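Local structure of protoporphyrinogen oxidase (Exiguobacterium sibiricum, 3LOV) at residues G16-Y21 / A452-M457; D71-I76 / E236-R241; R142-D147 / R155-D160; M182-F185 / F191-N194. The protein probably oxidises coproporphyrinogen III to coproporphyrin III with molecular oxygen during bacterial haem biosynthesis, using bound FAD as its cofactor. All blocks are in the same frame, centred on the assembly; numbering follows the deposited sequence. Where two conformers were deposited one is given.

Contact 1: G16-Y21 / A452-M457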
loop_
_atom_site.group_PDB
_atom_site.type_symbol
_atom_site.label_atom_id
_atom_site.label_comp_id
_atom_site.label_asym_id
_atom_site.label_seq_id
_atom_site.Cartn_x
_atom_site.Cartn_y
_atom_site.Cartn_z
ATOM N N GLY A 16 0.018 2.603 -14.930
ATOM C CA GLY A 16 -0.173 2.974 -16.328
ATOM C C GLY A 16 0.886 3.955 -16.851
ATOM O O GLY A 16 1.328 3.810 -17.971
ATOM N N LEU A 17 1.283 4.934 -16.041
ATOM C CA LEU A 17 2.306 5.920 -16.425
ATOM C C LEU A 17 3.686 5.276 -16.482
ATOM O O LEU A 17 4.445 5.497 -17.430
ATOM C CB LEU A 17 2.310 7.122 -15.469
ATOM C CG LEU A 17 1.208 8.153 -15.711
ATOM C CD1 LEU A 17 1.193 9.223 -14.650
ATOM C CD2 LEU A 17 1.384 8.763 -17.115
ATOM N N ALA A 18 3.989 4.423 -15.511
ATOM C CA ALA A 18 5.192 3.605 -15.576
ATOM C C ALA A 18 5.169 2.673 -16.779
ATOM O O ALA A 18 6.193 2.468 -17.448
ATOM C CB ALA A 18 5.371 2.792 -14.309
ATOM N N ALA A 19 4.020 2.087 -17.058
ATOM C CA ALA A 19 3.951 1.231 -18.218
ATOM C C ALA A 19 4.308 2.041 -19.505
ATOM O O ALA A 19 4.989 1.539 -20.370
ATOM C CB ALA A 19 2.567 0.568 -18.346
ATOM N N ALA A 20 3.857 3.281 -19.619
ATOM C CA ALA A 20 4.061 4.010 -20.875
ATOM C C ALA A 20 5.554 4.314 -21.017
ATOM O O ALA A 20 6.090 4.239 -22.131
ATOM C CB ALA A 20 3.263 5.279 -20.907
ATOM N N TYR A 21 6.182 4.657 -19.880
ATOM C CA TYR A 21 7.592 5.029 -19.795
ATOM C C TYR A 21 8.409 3.870 -20.284
ATOM O O TYR A 21 9.288 4.028 -21.136
ATOM C CB TYR A 21 8.000 5.372 -18.344
ATOM C CG TYR A 21 9.497 5.623 -18.190
ATOM C CD1 TYR A 21 10.059 6.863 -18.486
ATOM C CD2 TYR A 21 10.353 4.604 -17.769
ATOM C CE1 TYR A 21 11.440 7.065 -18.377
ATOM C CE2 TYR A 21 11.699 4.798 -17.667
ATOM C CZ TYR A 21 12.239 6.039 -17.957
ATOM O OH TYR A 21 13.591 6.228 -17.860
ATOM N N ALA A 452 7.100 -2.352 -10.768
ATOM C CA ALA A 452 7.567 -3.628 -11.238
ATOM C C ALA A 452 6.522 -4.379 -12.050
ATOM O O ALA A 452 6.859 -5.127 -13.001
ATOM C CB ALA A 452 8.012 -4.530 -10.045
ATOM N N SER A 453 5.263 -4.286 -11.618
ATOM C CA SER A 453 4.166 -4.982 -12.297
ATOM C C SER A 453 4.095 -4.453 -13.734
ATOM O O SER A 453 4.114 -5.245 -14.692
ATOM C CB SER A 453 2.828 -4.769 -11.532
ATOM O OG SER A 453 1.715 -5.426 -12.123
ATOM N N ALA A 454 4.067 -3.134 -13.875
ATOM C CA ALA A 454 4.132 -2.480 -15.196
ATOM C C ALA A 454 5.371 -2.938 -16.008
ATOM O O ALA A 454 5.226 -3.377 -17.137
ATOM C CB ALA A 454 4.114 -0.922 -15.072
ATOM N N LYS A 455 6.574 -2.849 -15.431
ATOM C CA LYS A 455 7.795 -3.216 -16.155
ATOM C C LYS A 455 7.773 -4.675 -16.621
ATOM O O LYS A 455 8.065 -4.973 -17.793
ATOM C CB LYS A 455 9.019 -2.986 -15.287
ATOM C CG LYS A 455 10.362 -2.968 -16.056
ATOM C CD LYS A 455 11.529 -3.062 -15.066
ATOM C CE LYS A 455 12.854 -2.592 -15.664
ATOM N NZ LYS A 455 12.854 -2.746 -17.126
ATOM N N THR A 456 7.430 -5.598 -15.727
ATOM C CA THR A 456 7.371 -6.995 -16.152
ATOM C C THR A 456 6.289 -7.208 -17.248
ATOM O O THR A 456 6.501 -7.998 -18.162
ATOM C CB THR A 456 7.137 -7.934 -14.959
ATOM O OG1 THR A 456 8.042 -7.569 -13.921
ATOM C CG2 THR A 456 7.400 -9.384 -15.327
HETATM N N MSE A 457 5.127 -6.549 -17.175
HETATM C CA MSE A 457 4.144 -6.801 -18.231
HETATM C C MSE A 457 4.601 -6.172 -19.554
HETATM O O MSE A 457 4.492 -6.793 -20.601
HETATM C CB MSE A 457 2.726 -6.379 -17.871
HETATM C CG MSE A 457 2.109 -7.210 -16.763
HETATM SE SE MSE A 457 1.913 -9.079 -17.221
HETATM C CE MSE A 457 3.210 -9.980 -16.074
#

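Contact 2: D71-I76 / E236-R241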
loop_
_atom_site.group_PDB
_atom_site.type_symbol
_atom_site.label_atom_id
_atom_site.label_comp_id
_atom_site.label_asym_id
_atom_site.label_seq_id
_atom_site.Cartn_x
_atom_site.Cartn_y
_atom_site.Cartn_z
ATOM N N ASP A 71 15.214 3.888 -8.657
ATOM C CA ASP A 71 15.867 3.900 -9.956
ATOM C C ASP A 71 15.081 4.689 -11.022
ATOM O O ASP A 71 15.664 5.489 -11.791
ATOM C CB ASP A 71 16.080 2.479 -10.439
ATOM C CG ASP A 71 17.104 1.730 -9.633
ATOM O OD1 ASP A 71 18.001 2.361 -9.043
ATOM O OD2 ASP A 71 17.010 0.490 -9.616
ATOM N N LEU A 72 13.760 4.487 -11.052
ATOM C CA LEU A 72 12.877 5.250 -11.935
ATOM C C LEU A 72 12.980 6.722 -11.595
ATOM O O LEU A 72 13.084 7.573 -12.499
ATOM C CB LEU A 72 11.413 4.755 -11.838
ATOM C CG LEU A 72 10.386 5.412 -12.747
ATOM C CD1 LEU A 72 10.837 5.165 -14.207
ATOM C CD2 LEU A 72 8.869 4.893 -12.465
ATOM N N ILE A 73 12.941 7.042 -10.301
ATOM C CA ILE A 73 12.964 8.431 -9.870
ATOM C C ILE A 73 14.303 9.081 -10.305
ATOM O O ILE A 73 14.332 10.249 -10.734
ATOM C CB ILE A 73 12.762 8.539 -8.311
ATOM C CG1 ILE A 73 11.297 8.367 -7.913
ATOM C CG2 ILE A 73 13.347 9.854 -7.724
ATOM C CD1 ILE A 73 11.082 8.126 -6.409
ATOM N N GLU A 74 15.401 8.327 -10.208
ATOM C CA GLU A 74 16.683 8.882 -10.595
ATOM C C GLU A 74 16.732 9.072 -12.098
ATOM O O GLU A 74 17.082 10.173 -12.567
ATOM C CB GLU A 74 17.827 8.026 -10.115
ATOM C CG GLU A 74 18.061 8.150 -8.575
ATOM C CD GLU A 74 19.240 9.079 -8.183
ATOM O OE1 GLU A 74 19.338 10.190 -8.756
ATOM O OE2 GLU A 74 20.055 8.668 -7.307
ATOM N N ALA A 75 16.334 8.032 -12.837
ATOM C CA ALA A 75 16.377 8.060 -14.289
ATOM C C ALA A 75 15.638 9.267 -14.866
ATOM O O ALA A 75 16.124 9.864 -15.821
ATOM C CB ALA A 75 15.855 6.751 -14.876
ATOM N N ILE A 76 14.510 9.654 -14.252
ATOM C CA ILE A 76 13.705 10.789 -14.731
ATOM C C ILE A 76 14.115 12.142 -14.090
ATOM O O ILE A 76 13.476 13.168 -14.277
ATOM C CB ILE A 76 12.151 10.466 -14.641
ATOM C CG1 ILE A 76 11.593 10.629 -13.225
ATOM C CG2 ILE A 76 11.865 9.053 -15.192
ATOM C CD1 ILE A 76 10.039 10.420 -13.083
ATOM N N GLU A 236 3.185 13.546 -5.966
ATOM C CA GLU A 236 2.528 13.920 -7.215
ATOM C C GLU A 236 3.533 14.460 -8.261
ATOM O O GLU A 236 3.318 14.314 -9.485
ATOM C CB GLU A 236 1.381 14.902 -6.961
ATOM C CG GLU A 236 0.388 14.985 -8.139
ATOM C CD GLU A 236 -0.918 15.761 -7.845
ATOM O OE1 GLU A 236 -1.256 16.036 -6.663
ATOM O OE2 GLU A 236 -1.635 16.042 -8.815
ATOM N N SER A 237 4.660 15.012 -7.798
ATOM C CA SER A 237 5.699 15.497 -8.735
ATOM C C SER A 237 6.290 14.342 -9.543
ATOM O O SER A 237 6.630 14.515 -10.693
ATOM C CB SER A 237 6.777 16.318 -8.043
ATOM O OG SER A 237 7.574 15.532 -7.221
ATOM N N LEU A 238 6.301 13.140 -8.976
ATOM C CA LEU A 238 6.690 11.962 -9.741
ATOM C C LEU A 238 5.722 11.725 -10.899
ATOM O O LEU A 238 6.157 11.435 -12.002
ATOM C CB LEU A 238 6.793 10.725 -8.855
ATOM C CG LEU A 238 6.793 9.335 -9.505
ATOM C CD1 LEU A 238 8.001 9.144 -10.410
ATOM C CD2 LEU A 238 6.699 8.260 -8.409
ATOM N N ILE A 239 4.416 11.836 -10.641
ATOM C CA ILE A 239 3.388 11.645 -11.688
ATOM C C ILE A 239 3.597 12.668 -12.843
ATOM O O ILE A 239 3.662 12.295 -14.018
ATOM C CB ILE A 239 1.962 11.751 -11.082
ATOM C CG1 ILE A 239 1.754 10.692 -9.974
ATOM C CG2 ILE A 239 0.932 11.662 -12.115
ATOM C CD1 ILE A 239 2.068 9.233 -10.359
ATOM N N GLU A 240 3.771 13.914 -12.450
ATOM C CA GLU A 240 3.970 15.042 -13.341
ATOM C C GLU A 240 5.215 14.854 -14.186
ATOM O O GLU A 240 5.163 15.034 -15.394
ATOM C CB GLU A 240 4.042 16.341 -12.520
ATOM C CG GLU A 240 2.683 16.788 -12.061
ATOM C CD GLU A 240 2.685 17.721 -10.846
ATOM O OE1 GLU A 240 3.726 17.914 -10.190
ATOM O OE2 GLU A 240 1.619 18.266 -10.532
ATOM N N ARG A 241 6.325 14.433 -13.578
ATOM C CA ARG A 241 7.559 14.211 -14.333
ATOM C C ARG A 241 7.427 13.028 -15.274
ATOM O O ARG A 241 7.958 13.057 -16.385
ATOM C CB ARG A 241 8.758 14.000 -13.391
ATOM C CG ARG A 241 10.117 13.765 -14.069
ATOM C CD ARG A 241 10.510 14.885 -15.043
ATOM N NE ARG A 241 10.542 16.196 -14.388
ATOM C CZ ARG A 241 11.566 16.678 -13.674
ATOM N NH1 ARG A 241 12.689 15.974 -13.503
ATOM N NH2 ARG A 241 11.464 17.882 -13.120
#

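Contact 3: R142-D147 / R155-D160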
loop_
_atom_site.group_PDB
_atom_site.type_symbol
_atom_site.label_atom_id
_atom_site.label_comp_id
_atom_site.label_asym_id
_atom_site.label_seq_id
_atom_site.Cartn_x
_atom_site.Cartn_y
_atom_site.Cartn_z
ATOM N N ARG A 142 6.471 -27.355 13.691
ATOM C CA ARG A 142 7.084 -27.739 12.409
ATOM C C ARG A 142 7.207 -26.517 11.521
ATOM O O ARG A 142 6.259 -25.723 11.419
ATOM C CB ARG A 142 6.207 -28.748 11.655
ATOM C CG ARG A 142 6.008 -30.066 12.349
ATOM C CD ARG A 142 7.283 -30.911 12.345
ATOM N NE ARG A 142 7.048 -32.190 13.026
ATOM C CZ ARG A 142 7.258 -32.429 14.324
ATOM N NH1 ARG A 142 7.727 -31.496 15.151
ATOM N NH2 ARG A 142 6.994 -33.630 14.810
ATOM N N ILE A 143 8.363 -26.358 10.885
ATOM C CA ILE A 143 8.557 -25.314 9.864
ATOM C C ILE A 143 7.514 -25.544 8.732
ATOM O O ILE A 143 7.412 -26.663 8.203
ATOM C CB ILE A 143 9.999 -25.385 9.262
ATOM C CG1 ILE A 143 11.035 -24.979 10.307
ATOM C CG2 ILE A 143 10.117 -24.501 8.000
ATOM C CD1 ILE A 143 11.352 -23.484 10.330
ATOM N N PRO A 144 6.745 -24.506 8.356
ATOM C CA PRO A 144 5.775 -24.759 7.269
ATOM C C PRO A 144 6.476 -24.951 5.926
ATOM O O PRO A 144 7.321 -24.144 5.547
ATOM C CB PRO A 144 4.880 -23.515 7.272
ATOM C CG PRO A 144 5.747 -22.434 7.907
ATOM C CD PRO A 144 6.711 -23.115 8.841
ATOM N N GLU A 145 6.163 -26.066 5.270
ATOM C CA GLU A 145 6.628 -26.353 3.911
ATOM C C GLU A 145 5.790 -25.629 2.871
ATOM O O GLU A 145 6.327 -25.044 1.955
ATOM C CB GLU A 145 6.548 -27.847 3.622
ATOM C CG GLU A 145 7.620 -28.668 4.313
ATOM C CD GLU A 145 7.887 -29.975 3.587
ATOM O OE1 GLU A 145 8.582 -29.944 2.540
ATOM O OE2 GLU A 145 7.395 -31.024 4.058
ATOM N N GLN A 146 4.475 -25.689 3.020
ATOM C CA GLN A 146 3.536 -24.953 2.164
ATOM C C GLN A 146 3.175 -23.638 2.870
ATOM O O GLN A 146 3.155 -23.570 4.109
ATOM C CB GLN A 146 2.243 -25.735 1.956
ATOM C CG GLN A 146 2.327 -27.278 2.076
ATOM C CD GLN A 146 3.144 -27.917 0.969
ATOM O OE1 GLN A 146 3.986 -28.790 1.224
ATOM N NE2 GLN A 146 2.901 -27.486 -0.272
ATOM N N ASP A 147 2.829 -22.610 2.094
ATOM C CA ASP A 147 2.402 -21.341 2.669
ATOM C C ASP A 147 1.202 -21.504 3.597
ATOM O O ASP A 147 0.314 -22.280 3.310
ATOM C CB ASP A 147 2.078 -20.347 1.556
ATOM C CG ASP A 147 2.084 -18.910 2.052
ATOM O OD1 ASP A 147 2.552 -18.671 3.183
ATOM O OD2 ASP A 147 1.633 -18.009 1.320
ATOM N N ARG A 155 0.649 -17.677 15.801
ATOM C CA ARG A 155 -0.075 -17.877 17.042
ATOM C C ARG A 155 0.459 -19.062 17.877
ATOM O O ARG A 155 0.618 -18.950 19.087
ATOM C CB ARG A 155 -1.601 -18.007 16.816
ATOM C CG ARG A 155 -2.285 -16.655 16.547
ATOM C CD ARG A 155 -3.683 -16.832 16.043
ATOM N NE ARG A 155 -4.306 -15.567 15.688
ATOM C CZ ARG A 155 -4.921 -14.742 16.527
ATOM N NH1 ARG A 155 -5.024 -15.007 17.825
ATOM N NH2 ARG A 155 -5.401 -13.613 16.058
ATOM N N PRO A 156 0.729 -20.199 17.242
ATOM C CA PRO A 156 1.291 -21.289 18.060
ATOM C C PRO A 156 2.694 -21.013 18.648
ATOM O O PRO A 156 3.077 -21.640 19.637
ATOM C CB PRO A 156 1.339 -22.495 17.094
ATOM C CG PRO A 156 0.571 -22.061 15.843
ATOM C CD PRO A 156 0.459 -20.586 15.841
ATOM N N ARG A 157 3.452 -20.105 18.032
ATOM C CA ARG A 157 4.805 -19.797 18.455
ATOM C C ARG A 157 4.861 -18.688 19.481
ATOM O O ARG A 157 5.770 -18.667 20.304
ATOM C CB ARG A 157 5.674 -19.419 17.244
ATOM C CG ARG A 157 5.876 -20.594 16.265
ATOM C CD ARG A 157 6.526 -20.203 14.913
ATOM N NE ARG A 157 6.917 -21.414 14.209
ATOM C CZ ARG A 157 6.058 -22.269 13.631
ATOM N NH1 ARG A 157 4.748 -22.031 13.591
ATOM N NH2 ARG A 157 6.501 -23.388 13.103
ATOM N N LEU A 158 3.932 -17.737 19.395
ATOM C CA LEU A 158 3.983 -16.516 20.194
ATOM C C LEU A 158 2.757 -16.304 21.088
ATOM O O LEU A 158 2.769 -15.409 21.944
ATOM C CB LEU A 158 4.125 -15.269 19.295
ATOM C CG LEU A 158 5.334 -15.189 18.401
ATOM C CD1 LEU A 158 5.094 -14.085 17.300
ATOM C CD2 LEU A 158 6.621 -14.980 19.249
ATOM N N GLY A 159 1.701 -17.082 20.871
ATOM C CA GLY A 159 0.454 -16.907 21.598
ATOM C C GLY A 159 -0.479 -15.840 21.027
ATOM O O GLY A 159 -0.065 -14.916 20.297
ATOM N N ASP A 160 -1.750 -15.961 21.384
ATOM C CA ASP A 160 -2.801 -15.103 20.824
ATOM C C ASP A 160 -2.690 -13.664 21.265
ATOM O O ASP A 160 -2.847 -12.748 20.440
ATOM C CB ASP A 160 -4.189 -15.615 21.199
ATOM C CG ASP A 160 -4.504 -16.955 20.607
ATOM O OD1 ASP A 160 -4.139 -17.271 19.440
ATOM O OD2 ASP A 160 -5.187 -17.715 21.306
#

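Contact 4: M182-F185 / F191-N194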
loop_
_atom_site.group_PDB
_atom_site.type_symbol
_atom_site.label_atom_id
_atom_site.label_comp_id
_atom_site.label_asym_id
_atom_site.label_seq_id
_atom_site.Cartn_x
_atom_site.Cartn_y
_atom_site.Cartn_z
HETATM N N MSE A 182 -3.504 -13.097 5.625
HETATM C CA MSE A 182 -2.279 -12.730 4.876
HETATM C C MSE A 182 -1.365 -13.944 4.769
HETATM O O MSE A 182 -1.304 -14.733 5.677
HETATM C CB MSE A 182 -1.457 -11.717 5.641
HETATM C CG MSE A 182 -1.830 -10.263 5.657
HETATM SE SE MSE A 182 -0.628 -9.530 7.084
HETATM C CE MSE A 182 -1.973 -8.210 7.475
ATOM N N SER A 183 -0.635 -14.050 3.675
ATOM C CA SER A 183 0.360 -15.106 3.470
ATOM C C SER A 183 1.588 -14.908 4.386
ATOM O O SER A 183 1.955 -13.793 4.728
ATOM C CB SER A 183 0.804 -15.096 2.009
ATOM O OG SER A 183 2.094 -15.677 1.824
ATOM N N THR A 184 2.199 -15.995 4.803
ATOM C CA THR A 184 3.438 -15.912 5.546
ATOM C C THR A 184 4.568 -15.717 4.525
ATOM O O THR A 184 5.358 -14.775 4.629
ATOM C CB THR A 184 3.667 -17.181 6.359
ATOM O OG1 THR A 184 2.614 -17.330 7.305
ATOM C CG2 THR A 184 4.975 -17.130 7.100
ATOM N N PHE A 185 4.641 -16.603 3.531
ATOM C CA PHE A 185 5.782 -16.611 2.604
ATOM C C PHE A 185 5.864 -15.323 1.779
ATOM O O PHE A 185 6.959 -14.867 1.457
ATOM C CB PHE A 185 5.762 -17.818 1.661
ATOM C CG PHE A 185 5.982 -19.140 2.320
ATOM C CD1 PHE A 185 6.240 -19.254 3.686
ATOM C CD2 PHE A 185 5.926 -20.300 1.560
ATOM C CE1 PHE A 185 6.443 -20.502 4.265
ATOM C CE2 PHE A 185 6.119 -21.525 2.141
ATOM C CZ PHE A 185 6.379 -21.622 3.502
ATOM N N PHE A 191 11.131 -14.563 8.429
ATOM C CA PHE A 191 10.773 -15.218 9.702
ATOM C C PHE A 191 11.059 -16.709 9.657
ATOM O O PHE A 191 11.669 -17.274 10.587
ATOM C CB PHE A 191 9.292 -15.040 10.079
ATOM C CG PHE A 191 8.905 -13.625 10.444
ATOM C CD1 PHE A 191 9.852 -12.601 10.508
ATOM C CD2 PHE A 191 7.571 -13.326 10.738
ATOM C CE1 PHE A 191 9.469 -11.290 10.834
ATOM C CE2 PHE A 191 7.179 -12.024 11.068
ATOM C CZ PHE A 191 8.125 -11.003 11.112
ATOM N N VAL A 192 10.589 -17.343 8.590
ATOM C CA VAL A 192 10.651 -18.800 8.464
ATOM C C VAL A 192 12.102 -19.250 8.154
ATOM O O VAL A 192 12.577 -20.259 8.697
ATOM C CB VAL A 192 9.666 -19.310 7.374
ATOM C CG1 VAL A 192 9.769 -20.850 7.179
ATOM C CG2 VAL A 192 8.225 -18.884 7.723
ATOM N N ALA A 193 12.757 -18.511 7.259
ATOM C CA ALA A 193 14.161 -18.759 6.872
ATOM C C ALA A 193 15.049 -18.713 8.130
ATOM O O ALA A 193 15.770 -19.627 8.426
ATOM C CB ALA A 193 14.626 -17.683 5.810
ATOM N N ASN A 194 14.900 -17.659 8.908
ATOM C CA ASN A 194 15.682 -17.504 10.117
ATOM C C ASN A 194 15.368 -18.513 11.199
ATOM O O ASN A 194 16.293 -18.995 11.857
ATOM C CB ASN A 194 15.599 -16.070 10.610
ATOM C CG ASN A 194 16.298 -15.101 9.654
ATOM O OD1 ASN A 194 15.817 -14.019 9.401
ATOM N ND2 ASN A 194 17.429 -15.500 9.142
#

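Contact 1: G16-Y21 / A452-M457
At A19 and A454 the helices 14-26 and 447-463 come so close that CA of A19 and CA of A454 are 4.8 Å apart, leaving room for little more than a methyl group. A454 supplies that methyl. Its CB points at the other helix and rests on the backbone of A19, 3.6 Å from A19 N. The same carbon meets two further methyls, lying 4.0 Å from A18 CB and 3.9 Å from A19 CB. Alanine suits all three positions: its single methyl is what fits where the two backbones run this close. Within helix 447-463, A452 O accepts from T456 N and, on the opposite face of its plane, from T456 OG1, which lies 2.9 Å from A452 O. The hydroxyl of the exposed T456 is thus bonded to its own helix. S453 OG is likewise occupied, by D443 and the amide of G439. T15, an FAD-binding residue, has its side chain about 4 Å from that of A454, and G16 fits the last glycine of a Rossmann-type GxGxxG pattern. With no hydrogen bond crossing the interface, the contact between the two segments rests on apolar methyl packing, small surfaces closely fitted beside the dinucleotide site.

Contact 2: D71-I76 / E236-R241
The guanidinium of R241 meets I76 at its edge: I76 O lies only 4° out of the guanidinium plane. In the conformer given, one of two deposited, the bond from R241 NH1 to I76 O is 3.0 Å long and nearly straight, 160° at the hydrogen, and the donor arrives in the carbonyl plane. To get there the arginine chain bends at both chi2 and chi3, folding back so that its aliphatic part serves as packing: R241 CG is 3.5 Å from I76 CD1. The two side chains slide past each other in opposite directions. I76 has CG1 lodged between its backbone N and carbonyl carbon (chi1 79°), which sends CD1 across to L238 as well, 3.6 Å from L238 CD1. There the side chains cross at about a right angle. I73 adds a looser touch, with I73 CG1 4.2 Å from L238 CD1. Branched apolar residues fill the buried side, and Y21 of helix 14-26 packs on I76 from outside the pair. Arginine suits a partly exposed position at the contact, its methylenes packing on I76 while the guanidinium reaches a carbonyl. Apolar packing thus carries most of the contact, with one hydrogen bond to a carbonyl just past helix 68-75.

Contact 3: R142-D147 / R155-D160
Polar bonds dominate where R157 reaches the backbone of R142. The one hydrogen bond across the contact runs from R157 NH2 to R142 O, 2.9 Å long but bent to 129° and therefore weak; the oxygen sits at the edge of the guanidinium, near its plane. R157 is stretched out from CG to NE, which lets a residue of helix 150-158 span the gap to the loop, where CA of R142 and CA of R157 are 10.2 Å apart. The stronger hold on this guanidinium comes from outside: NE pairs with E195 in a salt bridge and NH1 gives a bond to Y153 O. Arginine suits the place because its several N-H groups can serve three partners at once.

Van der Waals contact is slight. Among side-chain carbons of the loop, P144 CD comes nearest, 4.3 Å from R157 NH2 and oblique to the guanidinium.

A salt bridge lies within 155-160. R155 NH1 is 2.9 Å from D160 OD1, which lies in the guanidinium plane but is itself met from above the carboxylate plane; E164 and D180 are further acid partners of R155. Between them G159 is the first residue past helical backbone angles, with positive phi (84°), and the N-cap of the next helix. It stands where helix 150-158 gives way to helix 160-172, and the preceding loop only lightly meets the first of these helices, in a mostly helical region of this flavoenzyme away from its annotated FAD site.

Contact 4: M182-F185 / F191-N194
T184 and F185 carry this contact against V192, at the end of a short extended run that begins at M182. M182, present as selenomethionine, takes no part across the interface. S183 OG is bonded to the amide of A186, a small polar side chain thus serving a backbone N-H just beyond the segment. T184 comes next, and its two branches do different work. With chi1 at -62°, OG1 stands beside the backbone N and bonds to I148 O, while CG2 is anti to that N and faces helix 189-198. T184 CG2 touches V192 CG2 at 3.7 Å, the two side chains crossing at about a right angle. Threonine is apt here, since one branch meets a carbonyl while the other meets a methyl. F185 closes the segment. Its ring presents an edge to valine: V192 CG2 lies near the ring plane, 4.2 Å from F185 CE1. A single methyl of V192 therefore meets both neighbours, and the side chain of V192 sets out toward the loop from its helix. Y153 packs on both T184 and V192, and I143 on V192. No hydrogen bond joins the two segments; the contact between them is apolar, while the bonds from F185 N to D147 OD1 and from T184 OG1 to I148 O hold the loop residues that offer it.

Overall arrangement
Contacts 1 and 2 form one buried neighbourhood near FAD, their centres 13 Å apart. Helix 14-26 joins them: L17 packs on I239, and the Y21 ring lies against L72, A75 and I76. Contacts 3 and 4, 9 Å apart, belong to a second region remote from the annotated sites, about 36 and 28 Å from contact 1 between centres. Helix 150-158 touches both, and F185 packs on the carbonyls of P144 and E145. Contacts 1 and 4 are buried and apolar across their segments. Contact 2, also buried, adds a hydrogen bond from a partly exposed arginine, whereas partly buried contact 3 has one weak arginine–carbonyl bond across it, the salt bridges lying beside it.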